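Local coordinates for protein phosphoserine phosphatase (Thermococcus onnurineus, PDB 4AP9) that probably removes the phosphate from L-phosphoserine with the help of magnesium, the last step of serine biosynthesis, as a member of the haloacid dehalogenase superfamily, at residues 13-18 with 99-104; 83-88 with 113-118; 153-158 with 167-172; 105-110 with 121-126. All coordinates share one frame; numbering follows the deposited sequence.

Contact 1: 13-18 with 99-104; sequences VIDIEG and VLISGS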
# COMPACT_ATOMS: atom_id res chain seq x y z
N VAL A 13 -6.74 24.34 1.75
CA VAL A 13 -5.38 24.82 1.45
C VAL A 13 -5.50 25.99 0.49
O VAL A 13 -6.15 25.88 -0.56
CB VAL A 13 -4.51 23.73 0.79
CG1 VAL A 13 -3.11 24.25 0.47
CG2 VAL A 13 -4.42 22.51 1.70
N ILE A 14 -4.89 27.12 0.87
CA ILE A 14 -4.83 28.27 -0.02
C ILE A 14 -3.39 28.58 -0.42
O ILE A 14 -2.55 28.86 0.44
CB ILE A 14 -5.43 29.54 0.65
CG1 ILE A 14 -6.87 29.28 1.10
CG2 ILE A 14 -5.37 30.73 -0.32
CD1 ILE A 14 -7.40 30.34 2.03
N ASP A 15 -3.12 28.54 -1.73
CA ASP A 15 -1.85 29.02 -2.26
C ASP A 15 -1.96 30.54 -2.30
O ASP A 15 -2.78 31.08 -3.05
CB ASP A 15 -1.61 28.45 -3.66
CG ASP A 15 -0.21 28.72 -4.17
OD1 ASP A 15 0.70 28.91 -3.35
OD2 ASP A 15 -0.02 28.74 -5.41
N ILE A 16 -1.16 31.22 -1.48
CA ILE A 16 -1.31 32.65 -1.20
C ILE A 16 -1.25 33.54 -2.44
O ILE A 16 -2.11 34.39 -2.64
CB ILE A 16 -0.25 33.11 -0.17
CG1 ILE A 16 -0.50 32.41 1.16
CG2 ILE A 16 -0.29 34.62 0.02
CD1 ILE A 16 0.62 32.62 2.17
N GLU A 17 -0.24 33.35 -3.27
CA GLU A 17 -0.04 34.26 -4.39
C GLU A 17 -1.12 34.13 -5.44
O GLU A 17 -1.38 33.05 -5.94
CB GLU A 17 1.33 34.04 -5.02
CG GLU A 17 2.48 34.26 -4.05
CD GLU A 17 3.76 33.61 -4.53
OE1 GLU A 17 3.78 32.37 -4.73
OE2 GLU A 17 4.76 34.33 -4.73
N GLY A 18 -1.75 35.25 -5.78
CA GLY A 18 -2.78 35.24 -6.80
C GLY A 18 -4.15 34.85 -6.27
O GLY A 18 -5.12 34.80 -7.01
N VAL A 99 -5.10 26.09 5.78
CA VAL A 99 -3.65 25.99 5.64
C VAL A 99 -3.23 26.91 4.53
O VAL A 99 -3.70 26.79 3.39
CB VAL A 99 -3.20 24.54 5.33
CG1 VAL A 99 -1.69 24.49 5.19
CG2 VAL A 99 -3.65 23.58 6.43
N LEU A 100 -2.35 27.85 4.85
CA LEU A 100 -1.87 28.80 3.86
C LEU A 100 -0.49 28.36 3.42
O LEU A 100 0.37 28.08 4.25
CB LEU A 100 -1.81 30.21 4.46
CG LEU A 100 -3.09 30.80 5.07
CD1 LEU A 100 -2.89 32.28 5.35
CD2 LEU A 100 -4.30 30.60 4.18
N ILE A 101 -0.26 28.29 2.11
CA ILE A 101 1.04 27.87 1.62
C ILE A 101 1.56 28.82 0.56
O ILE A 101 0.79 29.55 -0.06
CB ILE A 101 1.00 26.42 1.05
CG1 ILE A 101 0.12 26.32 -0.20
CG2 ILE A 101 0.48 25.45 2.09
CD1 ILE A 101 0.13 24.92 -0.80
N SER A 102 2.87 28.83 0.39
CA SER A 102 3.48 29.54 -0.72
C SER A 102 4.88 28.98 -0.99
O SER A 102 5.54 28.47 -0.07
CB SER A 102 3.59 31.04 -0.40
OG SER A 102 4.22 31.75 -1.47
N GLY A 103 5.32 29.09 -2.23
CA GLY A 103 6.70 28.77 -2.59
C GLY A 103 7.63 29.96 -2.42
O GLY A 103 8.84 29.84 -2.63
N SER A 104 7.06 31.10 -2.05
CA SER A 104 7.85 32.29 -1.75
C SER A 104 8.26 32.28 -0.28
O SER A 104 7.98 31.32 0.45
CB SER A 104 7.03 33.57 -1.93
OG SER A 104 7.88 34.73 -1.94
O HOH W 1 1.82 31.39 -3.10
O HOH W 2 4.67 29.99 -4.86
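E17 OE1 faces S102 and G103 and accepts hydrogen bonds from two waters that tie it to them. The first water lies 2.7 Å from E17 OE1, also donates to D15 OD1, and accepts from E17 N and S102 OG; the second accepts from G103 N. In the glutamate, CG lies beside its own backbone N (chi1 -60°) and the chain beyond is extended; OE2 lies 3.7 Å from S104 CB. S102 OG also accepts from S104 N at 3.0 Å, so an ST turn holds the hydroxyl as the chain rounds its corner at 103 and 104.

Behind this polar end, two parallel strands run in register. I14 N donates to V99 O at 2.8 Å, its carbonyl O accepts from I101 N, and I16 N, just past the strand, donates to I101 O at 2.9 Å. On the sheet face of V13 and I101, V13 CG1 meets I101 CD1 at 3.5 Å, the two side chains slanting across each other. On the face of I14 and L100, these side chains lie alongside, pointing the same way, with I14 CD1 3.8 Å from L100 CD2. I16 crosses L100 at about a right angle.

D15 OD2 forms a salt bridge with K141, and G103 lies close to the bound 3-pyridinium-1-ylpropane-1-sulfonate. Two neighbouring parallel strands, one ending at D15 and running on into the loop of a D-x-E-G sequence, the other leading to S102, both opening onto a ligand pocket, are consistent with the first two motifs of a haloacid dehalogenase Rossmann-like core.

Contact 2: 83-88 with 113-118; sequences EARELV and KELGDE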
# COMPACT_ATOMS: atom_id res chain seq x y z
N GLU A 83 -11.10 41.29 2.38
CA GLU A 83 -11.58 40.13 1.63
C GLU A 83 -10.78 38.86 1.97
O GLU A 83 -11.37 37.80 2.17
CB GLU A 83 -11.52 40.42 0.13
CG GLU A 83 -12.41 41.59 -0.33
CD GLU A 83 -11.88 42.99 0.06
OE1 GLU A 83 -10.68 43.13 0.41
OE2 GLU A 83 -12.66 43.97 -0.00
N ALA A 84 -9.45 38.97 2.03
CA ALA A 84 -8.63 37.80 2.35
C ALA A 84 -8.98 37.32 3.74
O ALA A 84 -9.07 36.12 4.01
CB ALA A 84 -7.13 38.13 2.25
N ARG A 85 -9.19 38.26 4.65
CA ARG A 85 -9.53 37.87 6.01
C ARG A 85 -10.92 37.22 6.05
O ARG A 85 -11.14 36.25 6.79
CB ARG A 85 -9.43 39.05 6.97
CG ARG A 85 -9.60 38.64 8.41
CD ARG A 85 -9.38 39.80 9.36
NE ARG A 85 -8.03 40.35 9.27
CZ ARG A 85 -6.99 39.86 9.94
NH1 ARG A 85 -7.13 38.80 10.73
NH2 ARG A 85 -5.79 40.43 9.81
N GLU A 86 -11.84 37.73 5.25
CA GLU A 86 -13.18 37.17 5.23
C GLU A 86 -13.15 35.74 4.67
O GLU A 86 -13.85 34.85 5.18
CB GLU A 86 -14.13 38.05 4.40
CG GLU A 86 -15.58 37.56 4.43
CD GLU A 86 -16.53 38.50 3.70
OE1 GLU A 86 -16.05 39.42 3.00
OE2 GLU A 86 -17.75 38.29 3.82
N LEU A 87 -12.34 35.51 3.64
CA LEU A 87 -12.23 34.16 3.09
C LEU A 87 -11.87 33.19 4.20
O LEU A 87 -12.56 32.20 4.43
CB LEU A 87 -11.19 34.07 1.97
CG LEU A 87 -10.91 32.65 1.44
CD1 LEU A 87 -12.18 32.01 0.95
CD2 LEU A 87 -9.86 32.65 0.33
N VAL A 88 -10.79 33.49 4.90
CA VAL A 88 -10.28 32.58 5.92
C VAL A 88 -11.25 32.39 7.07
O VAL A 88 -11.45 31.28 7.55
CB VAL A 88 -8.90 33.04 6.44
CG1 VAL A 88 -8.49 32.24 7.67
CG2 VAL A 88 -7.86 32.92 5.33
N LYS A 113 1.17 35.02 8.41
CA LYS A 113 1.74 33.94 9.23
C LYS A 113 0.74 33.37 10.24
O LYS A 113 0.76 32.18 10.55
CB LYS A 113 2.97 34.48 9.95
CG LYS A 113 3.82 33.47 10.70
CD LYS A 113 4.91 34.23 11.45
CE LYS A 113 6.10 33.35 11.82
NZ LYS A 113 7.27 34.17 12.26
N GLU A 114 -0.13 34.22 10.78
CA GLU A 114 -1.06 33.79 11.82
C GLU A 114 -2.51 33.82 11.37
O GLU A 114 -3.42 33.61 12.18
CB GLU A 114 -0.90 34.67 13.06
CG GLU A 114 0.52 34.76 13.59
CD GLU A 114 1.00 33.46 14.18
OE1 GLU A 114 0.17 32.53 14.36
OE2 GLU A 114 2.21 33.36 14.47
N LEU A 115 -2.73 34.06 10.09
CA LEU A 115 -4.08 34.20 9.58
C LEU A 115 -4.80 32.86 9.54
O LEU A 115 -5.95 32.75 9.95
CB LEU A 115 -4.08 34.85 8.20
CG LEU A 115 -5.47 35.04 7.60
CD1 LEU A 115 -6.33 35.97 8.47
CD2 LEU A 115 -5.37 35.61 6.20
N GLY A 116 -4.11 31.84 9.04
CA GLY A 116 -4.66 30.50 8.96
C GLY A 116 -4.40 29.69 10.21
O GLY A 116 -3.88 30.20 11.21
N ASP A 117 -4.79 28.42 10.16
CA ASP A 117 -4.52 27.48 11.23
C ASP A 117 -3.10 26.92 11.13
O ASP A 117 -2.47 26.63 12.15
CB ASP A 117 -5.58 26.38 11.22
CG ASP A 117 -6.97 26.92 11.50
OD1 ASP A 117 -7.13 27.63 12.52
OD2 ASP A 117 -7.90 26.69 10.70
N GLU A 118 -2.63 26.75 9.90
CA GLU A 118 -1.23 26.40 9.65
C GLU A 118 -0.67 27.27 8.52
O GLU A 118 -1.41 27.74 7.64
CB GLU A 118 -1.07 24.92 9.29
CG GLU A 118 -1.49 23.95 10.39
CD GLU A 118 -1.01 22.53 10.14
OE1 GLU A 118 0.17 22.34 9.80
OE2 GLU A 118 -1.81 21.59 10.31
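L115 and V88 meet where the loop leading into strand 118-127 packs on helix 82-93, one of the helices covering the Rossmann-like sheet of this haloacid dehalogenase fold. The pairing is van der Waals in nature, and L115 carries most of it. With CG anti to the backbone N (chi1 180°), the leucine reaches toward the helix and enters between V88 and R85. Its CD2 branch touches V88 CG2 at 3.8 Å, and CG faces both methyls of the valine, 3.9 Å from V88 CG2. The CD1 branch turns the other way and lies over one face of the R85 guanidinium, 3.7 Å from NH1. That arginine bends at chi3, which turns NE out of line with the rest of the chain. The carbonyl of L115 also comes up to the valine, its O lying 3.5 Å from V88 CG1, while the same oxygen accepts from R92 further along the helix.

G116 follows, its CA 4.4 Å from V88 CG1, and there the loop begins to turn away from helix 82-93. D117 then makes a salt bridge with R92 and a bond to V98 N, and its carbonyl accepts from R123 of the second subunit. E118 opens the strand, and its carboxylate forms salt bridges with K97 and with R147 of that second subunit.

Within the helix, A84 O receives a backbone bond from V88 N at 3.3 Å. From across the contact, L115 CD2 comes to 4.3 Å from the same A84 O.

Contact 3: 153-158 with 167-172; sequences ILAMGD and ERADMG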
# COMPACT_ATOMS: atom_id res chain seq x y z
N ILE A 153 -9.41 17.33 1.09
CA ILE A 153 -8.78 18.63 0.85
C ILE A 153 -9.52 19.45 -0.19
O ILE A 153 -9.81 18.96 -1.28
CB ILE A 153 -7.36 18.44 0.34
CG1 ILE A 153 -6.50 17.73 1.39
CG2 ILE A 153 -6.75 19.80 -0.06
CD1 ILE A 153 -5.13 17.29 0.84
N LEU A 154 -9.82 20.70 0.16
CA LEU A 154 -10.25 21.67 -0.83
C LEU A 154 -9.04 22.58 -1.07
O LEU A 154 -8.53 23.17 -0.13
CB LEU A 154 -11.42 22.48 -0.29
CG LEU A 154 -11.76 23.79 -1.00
CD1 LEU A 154 -12.30 23.50 -2.41
CD2 LEU A 154 -12.78 24.55 -0.18
N ALA A 155 -8.60 22.70 -2.32
CA ALA A 155 -7.46 23.53 -2.64
C ALA A 155 -7.92 24.73 -3.45
O ALA A 155 -8.80 24.62 -4.30
CB ALA A 155 -6.42 22.75 -3.42
N MSE A 156 -7.35 25.88 -3.12
CA MSE A 156 -7.61 27.12 -3.84
C MSE A 156 -6.26 27.68 -4.23
O MSE A 156 -5.32 27.66 -3.43
CB MSE A 156 -8.37 28.09 -2.95
CG MSE A 156 -9.81 27.66 -2.67
SE MSE A 156 -10.51 28.35 -0.99
CE MSE A 156 -9.59 27.09 0.20
N GLY A 157 -6.13 28.14 -5.46
CA GLY A 157 -4.85 28.70 -5.87
C GLY A 157 -4.94 29.44 -7.18
O GLY A 157 -5.99 29.44 -7.83
N ASP A 158 -3.83 30.06 -7.57
CA ASP A 158 -3.73 30.82 -8.81
C ASP A 158 -2.35 30.57 -9.41
O ASP A 158 -1.69 29.57 -9.15
CB ASP A 158 -3.65 32.32 -8.49
CG ASP A 158 -3.08 33.14 -9.63
OD1 ASP A 158 -3.78 33.28 -10.66
OD2 ASP A 158 -1.95 33.68 -9.53
N GLU A 167 -4.10 17.90 -8.27
CA GLU A 167 -4.30 16.45 -8.32
C GLU A 167 -4.49 15.87 -6.92
O GLU A 167 -5.18 14.87 -6.74
CB GLU A 167 -3.12 15.76 -9.02
CG GLU A 167 -3.40 15.31 -10.45
CD GLU A 167 -2.20 14.58 -11.07
OE1 GLU A 167 -1.05 14.82 -10.64
OE2 GLU A 167 -2.41 13.76 -11.99
N ARG A 168 -3.87 16.52 -5.94
CA ARG A 168 -3.92 16.09 -4.56
C ARG A 168 -5.24 16.45 -3.90
O ARG A 168 -5.64 15.83 -2.92
CB ARG A 168 -2.75 16.72 -3.77
CG ARG A 168 -1.44 16.00 -3.93
CD ARG A 168 -1.42 14.88 -2.92
NE ARG A 168 -0.54 13.78 -3.27
CZ ARG A 168 -0.58 12.61 -2.64
NH1 ARG A 168 -1.46 12.43 -1.65
NH2 ARG A 168 0.24 11.64 -2.99
N ALA A 169 -5.93 17.45 -4.45
CA ALA A 169 -7.14 17.99 -3.83
C ALA A 169 -8.39 17.20 -4.21
O ALA A 169 -8.52 16.74 -5.34
CB ALA A 169 -7.30 19.46 -4.22
N ASP A 170 -9.33 17.08 -3.27
CA ASP A 170 -10.62 16.45 -3.59
C ASP A 170 -11.51 17.37 -4.40
O ASP A 170 -12.44 16.91 -5.10
CB ASP A 170 -11.31 16.00 -2.32
CG ASP A 170 -10.50 14.98 -1.57
OD1 ASP A 170 -10.57 13.79 -1.94
OD2 ASP A 170 -9.75 15.36 -0.65
N MSE A 171 -11.24 18.66 -4.29
CA MSE A 171 -11.96 19.69 -5.02
C MSE A 171 -10.98 20.84 -5.12
O MSE A 171 -10.37 21.22 -4.12
CB MSE A 171 -13.21 20.11 -4.25
CG MSE A 171 -14.03 21.20 -4.92
SE MSE A 171 -15.66 21.68 -3.95
CE MSE A 171 -16.54 19.95 -3.94
N GLY A 172 -10.81 21.39 -6.32
CA GLY A 172 -9.85 22.45 -6.53
C GLY A 172 -10.50 23.64 -7.20
O GLY A 172 -11.33 23.48 -8.08
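D170 reaches back over the start of the strand that begins at I153, and its side chain can be followed atom by atom. CB sits 3.5 Å from I153 O. CG, set beside the backbone N of D170 (chi1 -61°), comes to 3.7 Å from I153 N. At the tip, OD2 accepts from I153 N at 2.7 Å through its anti lone pair, with an N-H...O angle of 155°. The grip is mutual: D170 N donates to I153 O at 2.8 Å, and M171 N adds a weak bond to the same oxygen.

One step on, regular parallel pairing takes over, with A155 N bonded to M171 O. L154 and selenomethionine M171 share a sheet face, and L154 CD1 approaches M171 CG at 3.8 Å. On the face of A155, its CB presses against A169 CB at 3.5 Å, tighter than ordinary van der Waals contact.

Together these bonds close the beta-alpha-beta crossover of strand 153-157, helix 163-168 and strand 171-175. M171 also packs on L53 of a fourth subunit, and R139 of that subunit donates to D170 O.

Chemically, the aspartate stands in for a strand carbonyl before the paired strand has begun, and the peptide N-H it receives would be expected to favour its charged form.

Contact 4: 105-110 with 121-126; sequences FEEVLE and ANRAIF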
# COMPACT_ATOMS: atom_id res chain seq x y z
N PHE A 105 8.90 33.37 0.14
CA PHE A 105 9.52 33.46 1.47
C PHE A 105 8.61 33.80 2.65
O PHE A 105 7.85 34.76 2.60
CB PHE A 105 10.66 34.49 1.35
CG PHE A 105 11.71 34.12 0.34
CD1 PHE A 105 12.71 33.23 0.65
CD2 PHE A 105 11.69 34.67 -0.94
CE1 PHE A 105 13.67 32.89 -0.27
CE2 PHE A 105 12.65 34.33 -1.87
CZ PHE A 105 13.64 33.43 -1.54
N GLU A 106 8.70 33.01 3.71
CA GLU A 106 7.92 33.27 4.92
C GLU A 106 8.19 34.67 5.47
O GLU A 106 7.31 35.29 6.06
CB GLU A 106 8.24 32.25 6.02
CG GLU A 106 7.58 30.88 5.76
CD GLU A 106 7.54 30.01 7.01
OE1 GLU A 106 8.08 30.44 8.06
OE2 GLU A 106 6.95 28.90 6.93
N GLU A 107 9.42 35.14 5.27
CA GLU A 107 9.87 36.40 5.84
C GLU A 107 9.11 37.56 5.19
O GLU A 107 8.75 38.54 5.85
CB GLU A 107 11.39 36.55 5.67
CG GLU A 107 12.24 35.46 6.41
CD GLU A 107 12.52 34.20 5.57
OE1 GLU A 107 11.84 33.97 4.55
OE2 GLU A 107 13.47 33.46 5.91
N VAL A 108 8.86 37.42 3.90
CA VAL A 108 8.10 38.41 3.15
C VAL A 108 6.57 38.25 3.34
O VAL A 108 5.83 39.24 3.35
CB VAL A 108 8.46 38.34 1.67
CG1 VAL A 108 7.55 39.21 0.85
CG2 VAL A 108 9.90 38.76 1.49
N LEU A 109 6.12 37.02 3.51
CA LEU A 109 4.68 36.76 3.64
C LEU A 109 4.26 36.74 5.10
O LEU A 109 3.18 36.26 5.45
CB LEU A 109 4.32 35.44 2.95
CG LEU A 109 4.44 35.47 1.43
CD1 LEU A 109 4.15 34.10 0.83
CD2 LEU A 109 3.53 36.54 0.82
N GLU A 110 5.11 37.30 5.94
CA GLU A 110 4.85 37.37 7.37
C GLU A 110 3.44 37.86 7.77
O GLU A 110 2.86 37.37 8.74
CB GLU A 110 5.96 38.20 8.03
CG GLU A 110 5.91 38.22 9.53
CD GLU A 110 5.00 39.30 10.06
OE1 GLU A 110 4.57 40.16 9.25
OE2 GLU A 110 4.72 39.28 11.28
N ALA A 121 5.82 28.16 4.06
CA ALA A 121 6.48 28.64 2.85
C ALA A 121 7.97 28.35 2.95
O ALA A 121 8.45 27.79 3.94
CB ALA A 121 6.24 30.14 2.66
N ASN A 122 8.72 28.74 1.93
CA ASN A 122 10.16 28.56 1.95
C ASN A 122 10.80 29.63 2.82
O ASN A 122 10.11 30.49 3.34
CB ASN A 122 10.69 28.53 0.52
CG ASN A 122 10.33 27.24 -0.20
OD1 ASN A 122 10.34 26.17 0.42
ND2 ASN A 122 9.99 27.32 -1.48
N ARG A 123 12.11 29.55 3.05
CA ARG A 123 12.75 30.55 3.92
C ARG A 123 14.02 31.05 3.26
O ARG A 123 14.51 30.45 2.30
CB ARG A 123 13.04 29.98 5.32
CG ARG A 123 11.78 29.89 6.20
CD ARG A 123 12.05 29.30 7.61
NE ARG A 123 10.79 29.24 8.36
CZ ARG A 123 10.50 28.40 9.35
NH1 ARG A 123 11.39 27.50 9.75
NH2 ARG A 123 9.31 28.46 9.93
N ALA A 124 14.54 32.17 3.77
CA ALA A 124 15.73 32.77 3.20
C ALA A 124 16.97 32.53 4.06
O ALA A 124 16.88 32.36 5.28
CB ALA A 124 15.51 34.26 3.01
N ILE A 125 18.13 32.53 3.42
CA ILE A 125 19.40 32.36 4.11
C ILE A 125 20.14 33.69 4.08
O ILE A 125 20.44 34.22 3.02
CB ILE A 125 20.24 31.26 3.45
CG1 ILE A 125 19.49 29.93 3.47
CG2 ILE A 125 21.60 31.10 4.17
CD1 ILE A 125 20.06 28.90 2.54
N PHE A 126 20.40 34.23 5.26
CA PHE A 126 21.17 35.47 5.36
C PHE A 126 22.47 35.21 6.10
O PHE A 126 22.49 34.51 7.11
CB PHE A 126 20.35 36.56 6.05
CG PHE A 126 19.25 37.11 5.18
CD1 PHE A 126 19.53 38.00 4.16
CD2 PHE A 126 17.94 36.72 5.38
CE1 PHE A 126 18.53 38.50 3.35
CE2 PHE A 126 16.92 37.21 4.57
CZ PHE A 126 17.23 38.11 3.55
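The R123 guanidinium meets E106 at its edge: E106 OE1 lies nearly in its plane and accepts from both NE and NH2, each 3.0 Å away, in a side-on salt bridge. The carboxylate is turned 81° against the guanidinium, and both nitrogens approach OE1 from the same face of it, NE from well above the plane. The F105 ring also offers its edge, with R123 C in its plane 3.6 Å from CD1, while the rings of F71 and F25 stack edge-to-face with it.

E106 OE2 takes A121 N on its anti lone pair at 3.2 Å and forms a salt bridge with R137. Here the chain that has left strand 97-102 lies against the neighbouring strand 118-127 of the Rossmann-like sheet: F105 pairs in parallel with N122, and E106 N bonds N122 O at 2.9 Å. E107 works one step further on. Its chain bends at chi2 (90°), which swings CD back toward the strand, and OE2 accepts from A124 N at 2.7 Å along an almost straight bond (174°).

In the fold
From the N terminus, strand 11-15 meets its partner only after a long excursion: contact 1 closes a largely helical loop of 80 residues by setting 13-18 beside 99-104. Contact 2 crosses it, since 83-88 leaves before 99-104 and meets 113-118 after it, fixing helix 82-93 against the entry to strand 118-127. Contact 4 in turn crosses contact 2 but follows contact 1 in series, folding the chain after strand 97-102 onto strand 118-127. Contact 3 comes last, a short local closure. It joins contact 1 through strands 11-15 and 153-157, neighbours in one sheet, and its centre lies about 24 Å from that of contact 4, on the opposite side of the chain's centre.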